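Side-chain contacts in periplasmic binding protein (Roseiflexus sp. RS-1, PDB 5GJ3), which binds heme in the bacterial periplasm, here with two heme molecules, and probably hands it to a membrane transporter for uptake: residues L146-R151 with K187-E192; A179-V184 with V194-P199; D200-L205 with D216-I221. All coordinates share one frame; numbering follows the deposited sequence. Where two conformers were deposited one is given.

Contact 1: L146-R151 with K187-E192; sequences LFLYLR and KPLSPE. With HEM (protoporphyrin IX containing Fe), chain C.
Leu189 lays its CD1 methyl against CD2 of Leu148, 3.9 Å away, and its CD2 also lies close to that methyl, so one Leu148 methyl meets both branches of the fork. This is the carboxy-terminal lobe of a two-lobed periplasmic binding protein, where strand 144-151 runs along the sheet and the chain leaves strand 186-188, turns through Leu189 and Ser190 and enters helix 191-197. The Leu189 side chain reaches the strand because CG stands anti to the backbone N (chi1 -172°). Leu146 gives a looser touch, CD2 to Leu189 CD1 at 4.4 Å, and Val158 of the neighbouring strand packs on all three leucines. Ser190 is the N-cap of the helix: OG bonds to the backbone N of Val193 and also reaches Glu192 OE1.

Alternation along the strand sends Tyr149 and Arg151 the other way, to the heme. Tyr149 OH binds the iron at 2.1 Å, with its ring set obliquely to the porphyrin and CE1 close to the pyrrole nitrogen NB. The Arg151 chain bends at chi3 (73°) and lays its guanidinium flat over pyrrole ring D, the heme C2D lying 3.4 Å from the guanidinium plane, over its centre. Its positive charge beside the iron-bound oxygen may stabilise phenolate character on it. A leucine in place of Arg151 would probably leave Tyr149 OH without this charged neighbour and pyrrole ring D without the flat group lying over it. The hydrogen bond from Arg151 NH2 to Tyr149 OH is weak, 3.3 Å long with an angle of 147° at the hydrogen.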
loop_
_atom_site.group_PDB
_atom_site.type_symbol
_atom_site.label_atom_id
_atom_site.label_comp_id
_atom_site.label_asym_id
_atom_site.label_seq_id
_atom_site.Cartn_x
_atom_site.Cartn_y
_atom_site.Cartn_z
ATOM N N LEU A 146 -1.161 -2.917 16.323
ATOM C CA LEU A 146 -0.656 -1.544 16.168
ATOM C C LEU A 146 0.266 -1.460 14.939
ATOM O O LEU A 146 1.257 -2.194 14.845
ATOM C CB LEU A 146 0.103 -1.127 17.427
ATOM C CG LEU A 146 0.501 0.328 17.528
ATOM C CD1 LEU A 146 -0.726 1.258 17.683
ATOM C CD2 LEU A 146 1.496 0.472 18.705
ATOM N N PHE A 147 -0.071 -0.592 13.992
ATOM C CA PHE A 147 0.824 -0.341 12.872
ATOM C C PHE A 147 1.800 0.810 13.182
ATOM O O PHE A 147 1.355 1.915 13.557
ATOM C CB PHE A 147 0.033 0.026 11.606
ATOM C CG PHE A 147 0.920 0.346 10.430
ATOM C CD1 PHE A 147 1.440 -0.669 9.659
ATOM C CD2 PHE A 147 1.287 1.671 10.141
ATOM C CE1 PHE A 147 2.299 -0.379 8.593
ATOM C CE2 PHE A 147 2.130 1.974 9.085
ATOM C CZ PHE A 147 2.623 0.943 8.299
ATOM N N LEU A 148 3.099 0.572 13.009
ATOM C CA LEU A 148 4.121 1.603 13.267
ATOM C C LEU A 148 4.793 1.916 11.952
ATOM O O LEU A 148 5.260 1.011 11.234
ATOM C CB LEU A 148 5.225 1.124 14.225
ATOM C CG LEU A 148 4.694 0.747 15.622
ATOM C CD1 LEU A 148 5.767 0.149 16.500
ATOM C CD2 LEU A 148 4.083 1.971 16.297
ATOM N N TYR A 149 4.758 3.177 11.611
ATOM C CA TYR A 149 5.583 3.700 10.558
ATOM C C TYR A 149 6.931 4.106 11.216
ATOM O O TYR A 149 6.941 4.890 12.165
ATOM C CB TYR A 149 4.883 4.899 9.940
ATOM C CG TYR A 149 5.768 5.591 8.932
ATOM C CD1 TYR A 149 5.887 5.094 7.625
ATOM C CD2 TYR A 149 6.534 6.737 9.293
ATOM C CE1 TYR A 149 6.733 5.716 6.681
ATOM C CE2 TYR A 149 7.387 7.360 8.363
ATOM C CZ TYR A 149 7.471 6.869 7.047
ATOM O OH TYR A 149 8.297 7.481 6.093
ATOM N N LEU A 150 8.043 3.566 10.718
ATOM C CA LEU A 150 9.367 3.751 11.318
ATOM C C LEU A 150 10.376 4.234 10.289
ATOM O O LEU A 150 10.384 3.787 9.150
ATOM C CB LEU A 150 9.913 2.421 11.871
ATOM C CG LEU A 150 9.009 1.656 12.852
ATOM C CD1 LEU A 150 9.563 0.242 13.046
ATOM C CD2 LEU A 150 8.922 2.419 14.167
ATOM N N ARG A 151 11.238 5.142 10.699
ATOM C CA ARG A 151 12.281 5.605 9.807
ATOM C C ARG A 151 13.462 5.911 10.692
ATOM O O ARG A 151 13.648 7.048 11.095
ATOM C CB ARG A 151 11.839 6.821 8.997
ATOM C CG ARG A 151 12.604 6.907 7.678
ATOM C CD ARG A 151 11.986 7.915 6.718
ATOM N NE ARG A 151 12.241 9.281 7.130
ATOM C CZ ARG A 151 11.329 10.126 7.606
ATOM N NH1 ARG A 151 11.700 11.361 7.945
ATOM N NH2 ARG A 151 10.050 9.764 7.730
ATOM N N LYS A 187 0.015 9.693 13.770
ATOM C CA LYS A 187 0.437 10.441 14.974
ATOM C C LYS A 187 1.673 9.842 15.602
ATOM O O LYS A 187 1.906 8.637 15.464
ATOM C CB LYS A 187 -0.700 10.518 15.986
ATOM C CG LYS A 187 -1.919 11.256 15.441
ATOM C CD LYS A 187 -1.707 12.774 15.313
ATOM C CE LYS A 187 -3.015 13.529 15.056
ATOM N NZ LYS A 187 -3.613 13.267 13.700
ATOM N N PRO A 188 2.486 10.676 16.292
ATOM C CA PRO A 188 3.683 10.136 16.936
ATOM C C PRO A 188 3.402 9.031 17.971
ATOM O O PRO A 188 2.416 9.099 18.697
ATOM C CB PRO A 188 4.362 11.385 17.602
ATOM C CG PRO A 188 3.412 12.531 17.434
ATOM C CD PRO A 188 2.411 12.163 16.369
ATOM N N LEU A 189 4.256 8.013 17.974
ATOM C CA LEU A 189 4.316 7.045 19.052
ATOM C C LEU A 189 4.752 7.767 20.352
ATOM O O LEU A 189 5.567 8.699 20.313
ATOM C CB LEU A 189 5.289 5.911 18.698
ATOM C CG LEU A 189 5.331 4.695 19.651
ATOM C CD1 LEU A 189 3.979 3.989 19.690
ATOM C CD2 LEU A 189 6.415 3.703 19.259
ATOM N N SER A 190 4.167 7.371 21.485
ATOM C CA SER A 190 4.500 7.942 22.803
ATOM C C SER A 190 4.284 6.889 23.892
ATOM O O SER A 190 3.511 5.932 23.680
ATOM C CB SER A 190 3.638 9.185 23.090
ATOM O OG SER A 190 2.333 8.829 23.502
ATOM N N PRO A 191 4.947 7.058 25.061
ATOM C CA PRO A 191 4.641 6.208 26.224
ATOM C C PRO A 191 3.123 6.004 26.449
ATOM O O PRO A 191 2.664 4.871 26.677
ATOM C CB PRO A 191 5.273 6.985 27.396
ATOM C CG PRO A 191 6.450 7.684 26.756
ATOM C CD PRO A 191 5.994 8.067 25.367
ATOM N N GLU A 192 2.364 7.081 26.347
ATOM C CA GLU A 192 0.923 7.076 26.542
ATOM C C GLU A 192 0.197 6.201 25.523
ATOM O O GLU A 192 -0.725 5.450 25.889
ATOM C CB GLU A 192 0.369 8.498 26.450
ATOM C CG GLU A 192 0.814 9.440 27.568
ATOM C CD GLU A 192 2.252 9.968 27.437
ATOM O OE1 GLU A 192 2.953 9.690 26.432
ATOM O OE2 GLU A 192 2.693 10.685 28.365
HETATM C CHA HEM C . 11.166 8.144 3.402
HETATM C CHB HEM C . 7.492 5.001 2.861
HETATM C CHC HEM C . 4.341 8.164 4.900
HETATM C CHD HEM C . 7.987 11.378 5.190
HETATM C C1A HEM C . 10.406 7.053 3.065
HETATM C C2A HEM C . 10.900 5.956 2.313
HETATM C C3A HEM C . 9.860 5.081 2.158
HETATM C C4A HEM C . 8.733 5.639 2.808
HETATM C CMA HEM C . 9.890 3.727 1.448
HETATM C CAA HEM C . 12.323 5.799 1.767
HETATM C CBA HEM C . 13.166 4.777 2.549
HETATM C CGA HEM C . 13.623 5.265 3.907
HETATM O O1A HEM C . 13.091 6.233 4.490
HETATM O O2A HEM C . 14.547 4.683 4.507
HETATM C C1B HEM C . 6.316 5.606 3.362
HETATM C C2B HEM C . 5.041 4.958 3.343
HETATM C C3B HEM C . 4.140 5.821 3.883
HETATM C C4B HEM C . 4.911 7.050 4.266
HETATM C CMB HEM C . 4.769 3.574 2.802
HETATM C CAB HEM C . 2.696 5.625 4.091
HETATM C CBB HEM C . 2.307 5.004 5.178
HETATM C C1C HEM C . 5.053 9.352 5.133
HETATM C C2C HEM C . 4.477 10.575 5.521
HETATM C C3C HEM C . 5.526 11.507 5.617
HETATM C C4C HEM C . 6.725 10.813 5.267
HETATM C CMC HEM C . 2.999 10.762 5.802
HETATM C CAC HEM C . 5.515 12.953 6.008
HETATM C CBC HEM C . 4.545 13.545 6.693
HETATM C C1D HEM C . 9.111 10.717 4.682
HETATM C C2D HEM C . 10.425 11.410 4.585
HETATM C C3D HEM C . 11.323 10.507 4.098
HETATM C C4D HEM C . 10.536 9.276 3.903
HETATM C CMD HEM C . 10.660 12.855 4.961
HETATM C CAD HEM C . 12.805 10.699 3.797
HETATM C CBD HEM C . 13.148 11.183 2.363
HETATM C CGD HEM C . 14.658 11.165 2.138
HETATM O O1D HEM C . 15.210 11.375 1.017
HETATM O O2D HEM C . 15.439 10.937 3.091
HETATM N NA HEM C . 9.057 6.855 3.387
HETATM N NB HEM C . 6.199 6.789 3.969
HETATM N NC HEM C . 6.423 9.511 4.982
HETATM N ND HEM C . 9.247 9.418 4.360
HETATM FE FE HEM C . 7.801 8.154 4.213
#

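Contact 2: A179-V184 with V194-P199; sequences ADAGIV and VIAAQP. With ZN (zinc ion), chain E.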
loop_
_atom_site.group_PDB
_atom_site.type_symbol
_atom_site.label_atom_id
_atom_site.label_comp_id
_atom_site.label_asym_id
_atom_site.label_seq_id
_atom_site.Cartn_x
_atom_site.Cartn_y
_atom_site.Cartn_z
ATOM N N ALA A 179 -6.949 3.438 17.764
ATOM C CA ALA A 179 -8.220 4.046 18.261
ATOM C C ALA A 179 -8.265 4.262 19.811
ATOM O O ALA A 179 -8.697 5.324 20.289
ATOM C CB ALA A 179 -9.438 3.243 17.761
ATOM N N ASP A 180 -7.762 3.276 20.575
ATOM C CA ASP A 180 -7.612 3.355 22.045
ATOM C C ASP A 180 -6.761 4.543 22.511
ATOM O O ASP A 180 -6.858 4.967 23.668
ATOM C CB ASP A 180 -6.975 2.071 22.596
ATOM C CG ASP A 180 -7.899 0.864 22.480
ATOM O OD1 ASP A 180 -9.112 0.996 22.683
ATOM O OD2 ASP A 180 -7.430 -0.228 22.167
ATOM N N ALA A 181 -5.897 5.056 21.639
ATOM C CA ALA A 181 -5.142 6.274 21.990
ATOM C C ALA A 181 -5.772 7.519 21.343
ATOM O O ALA A 181 -5.240 8.615 21.471
ATOM C CB ALA A 181 -3.662 6.131 21.624
ATOM N N GLY A 182 -6.907 7.333 20.655
ATOM C CA GLY A 182 -7.619 8.444 20.010
ATOM C C GLY A 182 -7.170 8.829 18.600
ATOM O O GLY A 182 -7.742 9.740 17.984
ATOM N N ILE A 183 -6.183 8.099 18.079
ATOM C CA ILE A 183 -5.472 8.444 16.852
ATOM C C ILE A 183 -6.277 8.400 15.553
ATOM O O ILE A 183 -6.894 7.392 15.205
ATOM C CB ILE A 183 -4.177 7.623 16.782
ATOM C CG1 ILE A 183 -3.399 7.898 18.076
ATOM C CG2 ILE A 183 -3.392 7.936 15.515
ATOM C CD1 ILE A 183 -2.012 7.312 18.177
ATOM N N VAL A 184 -6.293 9.544 14.864
ATOM C CA VAL A 184 -6.836 9.667 13.515
ATOM C C VAL A 184 -5.609 9.847 12.600
ATOM O O VAL A 184 -4.715 10.623 12.956
ATOM C CB VAL A 184 -7.758 10.904 13.405
ATOM C CG1 VAL A 184 -8.066 11.232 11.947
ATOM C CG2 VAL A 184 -9.039 10.698 14.192
ATOM N N VAL A 194 1.479 3.688 23.838
ATOM C CA VAL A 194 1.868 2.295 24.136
ATOM C C VAL A 194 1.055 1.703 25.326
ATOM O O VAL A 194 0.557 0.575 25.232
ATOM C CB VAL A 194 3.407 2.104 24.297
ATOM C CG1 VAL A 194 3.749 0.658 24.662
ATOM C CG2 VAL A 194 4.153 2.512 23.028
ATOM N N ILE A 195 0.863 2.494 26.394
ATOM C CA ILE A 195 0.032 2.056 27.532
ATOM C C ILE A 195 -1.370 1.775 27.091
ATOM O O ILE A 195 -1.924 0.732 27.430
ATOM C CB ILE A 195 -0.083 3.090 28.668
ATOM C CG1 ILE A 195 1.254 3.283 29.355
ATOM C CG2 ILE A 195 -1.229 2.683 29.617
ATOM C CD1 ILE A 195 1.332 4.560 30.169
ATOM N N ALA A 196 -1.957 2.687 26.322
ATOM C CA ALA A 196 -3.321 2.498 25.880
ATOM C C ALA A 196 -3.498 1.415 24.802
ATOM O O ALA A 196 -4.571 0.796 24.687
ATOM C CB ALA A 196 -3.887 3.827 25.376
ATOM N N ALA A 197 -2.513 1.233 23.931
ATOM C CA ALA A 197 -2.704 0.269 22.841
ATOM C C ALA A 197 -2.409 -1.161 23.330
ATOM O O ALA A 197 -3.151 -2.076 22.991
ATOM C CB ALA A 197 -1.843 0.604 21.603
ATOM N N GLN A 198 -1.332 -1.335 24.107
ATOM C CA GLN A 198 -0.839 -2.690 24.533
ATOM C C GLN A 198 -1.108 -3.751 23.443
ATOM O O GLN A 198 -1.858 -4.692 23.653
ATOM C CB GLN A 198 -1.431 -3.105 25.886
ATOM C CG GLN A 198 -0.792 -2.331 27.024
ATOM C CD GLN A 198 0.659 -2.720 27.218
ATOM O OE1 GLN A 198 0.968 -3.870 27.557
ATOM N NE2 GLN A 198 1.554 -1.770 27.026
ATOM N N PRO A 199 -0.494 -3.578 22.245
ATOM C CA PRO A 199 -0.898 -4.492 21.188
ATOM C C PRO A 199 -0.455 -5.968 21.363
ATOM O O PRO A 199 0.624 -6.251 21.929
ATOM C CB PRO A 199 -0.194 -3.912 19.949
ATOM C CG PRO A 199 1.039 -3.254 20.546
ATOM C CD PRO A 199 0.441 -2.562 21.760
HETATM ZN ZN ZN E . -9.145 -1.392 21.992
#
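This is a small surface contact in the carboxy-terminal lobe, where the 3-10 turn at 179-181 lies beside the last turn of helix 191-197. Alanines let the two backbones come close: the CA atoms of Ala181 and Ala196 are 5.7 Å apart. Ala196 CB sits 3.6 Å from the backbone O of Asp180, while the Asp180 CB lies 3.4 Å from Ala196 O, so each CB touches the other's carbonyl oxygen. The Ala181 methyl lies 4.4 Å from that of Ala196, CB to CB, without pointing at it. Past the turn, Gly182 has a positive phi (86°) at which a CB would press on the preceding carbonyl.

The helix ends at Ala197, and Gln198 folds its side chain back on the final turn. Val194 O accepts two bonds from opposite faces of its carbonyl plane, from Gln198 N and from Gln198 NE2 at 3.1 Å, the latter well above that plane. Asp180 has CG anti to its carbonyl carbon (chi1 -69°), which carries the carboxylate past Ala196 to the zinc ion. Both oxygens bind it unevenly, OD2 at 2.1 Å and OD1 at 2.5 Å, and His144 NE2 joins them in a chelating aspartate-histidine zinc site.

Contact 3: D200-L205 with D216-I221; sequences DVLLVL and DGLLKI
Leu218 aims its CD2 methyl at strand 201-205 and sets it across from the gap between Leu202 and Val204, two residues on the same face. The strand is a central member of the mixed sheet in the carboxy-terminal alpha/beta lobe, and the contact belongs to one of the two layers covering the strand: Leu202 and Val204 turn toward the end of helix 214-218, whereas Val201 and Leu203 turn to helix 250-267 on the other face. From Leu218 CD2, CD1 of Leu202 lies 4.4 Å away in one direction and CG1 of Val204 equally far in another, roughly at right angles. The Leu218 fork gets there with CG anti to the backbone N (chi1 173°); its other methyl faces Leu150 of the adjacent strand.

From Leu218 the chain leaves the helix through a type I turn to Ile221, closed by the bond from Ile221 N to Leu218 O. Leu219, within that turn, starts off at an angle to the strand, but its end bends back. The contact is wholly apolar, made by branch ends in a loose fit. Leu202 CD1 is shared, since Leu219 CD2 also lies 4.4 Å from it.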
loop_
_atom_site.group_PDB
_atom_site.type_symbol
_atom_site.label_atom_id
_atom_site.label_comp_id
_atom_site.label_asym_id
_atom_site.label_seq_id
_atom_site.Cartn_x
_atom_site.Cartn_y
_atom_site.Cartn_z
ATOM N N ASP A 200 -1.272 -6.858 20.795
ATOM C CA ASP A 200 -1.016 -8.280 20.639
ATOM C C ASP A 200 -0.122 -8.540 19.428
ATOM O O ASP A 200 0.633 -9.530 19.396
ATOM C CB ASP A 200 -2.367 -9.011 20.390
ATOM C CG ASP A 200 -3.283 -8.968 21.610
ATOM O OD1 ASP A 200 -2.803 -9.445 22.681
ATOM O OD2 ASP A 200 -4.445 -8.479 21.511
ATOM N N VAL A 201 -0.254 -7.674 18.423
ATOM C CA VAL A 201 0.531 -7.742 17.164
ATOM C C VAL A 201 1.134 -6.375 16.860
ATOM O O VAL A 201 0.450 -5.380 16.914
ATOM C CB VAL A 201 -0.371 -8.209 15.967
ATOM C CG1 VAL A 201 0.447 -8.320 14.640
ATOM C CG2 VAL A 201 -1.051 -9.544 16.328
ATOM N N LEU A 202 2.423 -6.340 16.538
ATOM C CA LEU A 202 3.032 -5.159 15.945
ATOM C C LEU A 202 3.151 -5.329 14.416
ATOM O O LEU A 202 3.801 -6.262 13.915
ATOM C CB LEU A 202 4.415 -4.904 16.568
ATOM C CG LEU A 202 4.301 -4.434 18.030
ATOM C CD1 LEU A 202 5.609 -4.648 18.755
ATOM C CD2 LEU A 202 3.892 -2.966 18.105
ATOM N N LEU A 203 2.499 -4.438 13.690
ATOM C CA LEU A 203 2.547 -4.478 12.226
ATOM C C LEU A 203 3.461 -3.349 11.723
ATOM O O LEU A 203 3.257 -2.190 12.043
ATOM C CB LEU A 203 1.123 -4.366 11.650
ATOM C CG LEU A 203 0.904 -4.409 10.129
ATOM C CD1 LEU A 203 1.373 -5.714 9.534
ATOM C CD2 LEU A 203 -0.559 -4.177 9.763
ATOM N N VAL A 204 4.499 -3.710 10.973
ATOM C CA VAL A 204 5.479 -2.736 10.477
ATOM C C VAL A 204 5.811 -2.947 8.978
ATOM O O VAL A 204 5.457 -3.964 8.384
ATOM C CB VAL A 204 6.810 -2.864 11.246
ATOM C CG1 VAL A 204 6.573 -2.546 12.735
ATOM C CG2 VAL A 204 7.430 -4.256 11.036
ATOM N N LEU A 205 6.515 -2.001 8.395
ATOM C CA LEU A 205 7.032 -2.220 7.019
ATOM C C LEU A 205 8.422 -2.886 7.045
ATOM O O LEU A 205 9.213 -2.664 8.005
ATOM C CB LEU A 205 7.059 -0.916 6.272
ATOM C CG LEU A 205 5.693 -0.237 6.254
ATOM C CD1 LEU A 205 5.787 1.125 5.592
ATOM C CD2 LEU A 205 4.593 -1.075 5.595
ATOM N N ASP A 216 15.247 -7.194 17.110
ATOM C CA ASP A 216 16.088 -6.814 18.249
ATOM C C ASP A 216 16.131 -5.298 18.465
ATOM O O ASP A 216 15.872 -4.836 19.582
ATOM C CB ASP A 216 17.488 -7.428 18.148
ATOM C CG ASP A 216 17.481 -8.943 18.394
ATOM O OD1 ASP A 216 16.484 -9.488 18.928
ATOM O OD2 ASP A 216 18.493 -9.595 18.069
ATOM N N GLY A 217 16.361 -4.514 17.418
ATOM C CA GLY A 217 16.288 -3.053 17.584
ATOM C C GLY A 217 14.883 -2.533 17.913
ATOM O O GLY A 217 14.704 -1.684 18.788
ATOM N N LEU A 218 13.864 -3.032 17.214
ATOM C CA LEU A 218 12.487 -2.536 17.437
ATOM C C LEU A 218 12.098 -2.646 18.925
ATOM O O LEU A 218 11.540 -1.732 19.520
ATOM C CB LEU A 218 11.480 -3.342 16.562
ATOM C CG LEU A 218 9.969 -3.089 16.765
ATOM C CD1 LEU A 218 9.660 -1.704 16.243
ATOM C CD2 LEU A 218 9.092 -4.108 16.042
ATOM N N LEU A 219 12.409 -3.782 19.519
ATOM C CA LEU A 219 12.025 -4.037 20.903
ATOM C C LEU A 219 12.882 -3.296 21.928
ATOM O O LEU A 219 12.605 -3.386 23.137
ATOM C CB LEU A 219 12.002 -5.545 21.193
ATOM C CG LEU A 219 10.949 -6.202 20.293
ATOM C CD1 LEU A 219 10.805 -7.678 20.606
ATOM C CD2 LEU A 219 9.617 -5.455 20.424
ATOM N N LYS A 220 13.897 -2.559 21.458
ATOM C CA LYS A 220 14.656 -1.642 22.305
ATOM C C LYS A 220 13.964 -0.282 22.386
ATOM O O LYS A 220 14.330 0.559 23.198
ATOM C CB LYS A 220 16.100 -1.491 21.801
ATOM C CG LYS A 220 17.000 -2.687 22.097
ATOM C CD LYS A 220 18.403 -2.490 21.529
ATOM C CE LYS A 220 18.975 -1.131 21.909
ATOM N NZ LYS A 220 20.418 -0.999 21.551
ATOM N N ILE A 221 12.967 -0.055 21.534
ATOM C CA ILE A 221 12.165 1.178 21.595
ATOM C C ILE A 221 11.322 1.136 22.886
ATOM O O ILE A 221 10.670 0.115 23.194
ATOM C CB ILE A 221 11.271 1.362 20.347
ATOM C CG1 ILE A 221 12.134 1.550 19.081
ATOM C CG2 ILE A 221 10.323 2.534 20.538
ATOM C CD1 ILE A 221 11.339 1.519 17.776
#

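From the N terminus, strand 144-151 comes first, and contact 1 closes a loop of 35 residues when the chain returns at 187-192. Contact 2 opens within that loop, at 179-184, and closes beyond it at 194-199, so the two cross; both use helix 191-197. Leu189 meets Val194, and Leu146 meets Ala197 and Pro199, where contacts 1 and 2 touch. Contact 3 follows in series, since segment 200-205 adjoins 194-199 and is covered by 216-221 after a short helical excursion. Strands 144-151 and 201-205 are parallel neighbours, joined by backbone bonds between Leu203 and both Leu146 and Leu148, so the sheet ties contacts 1 and 3 together.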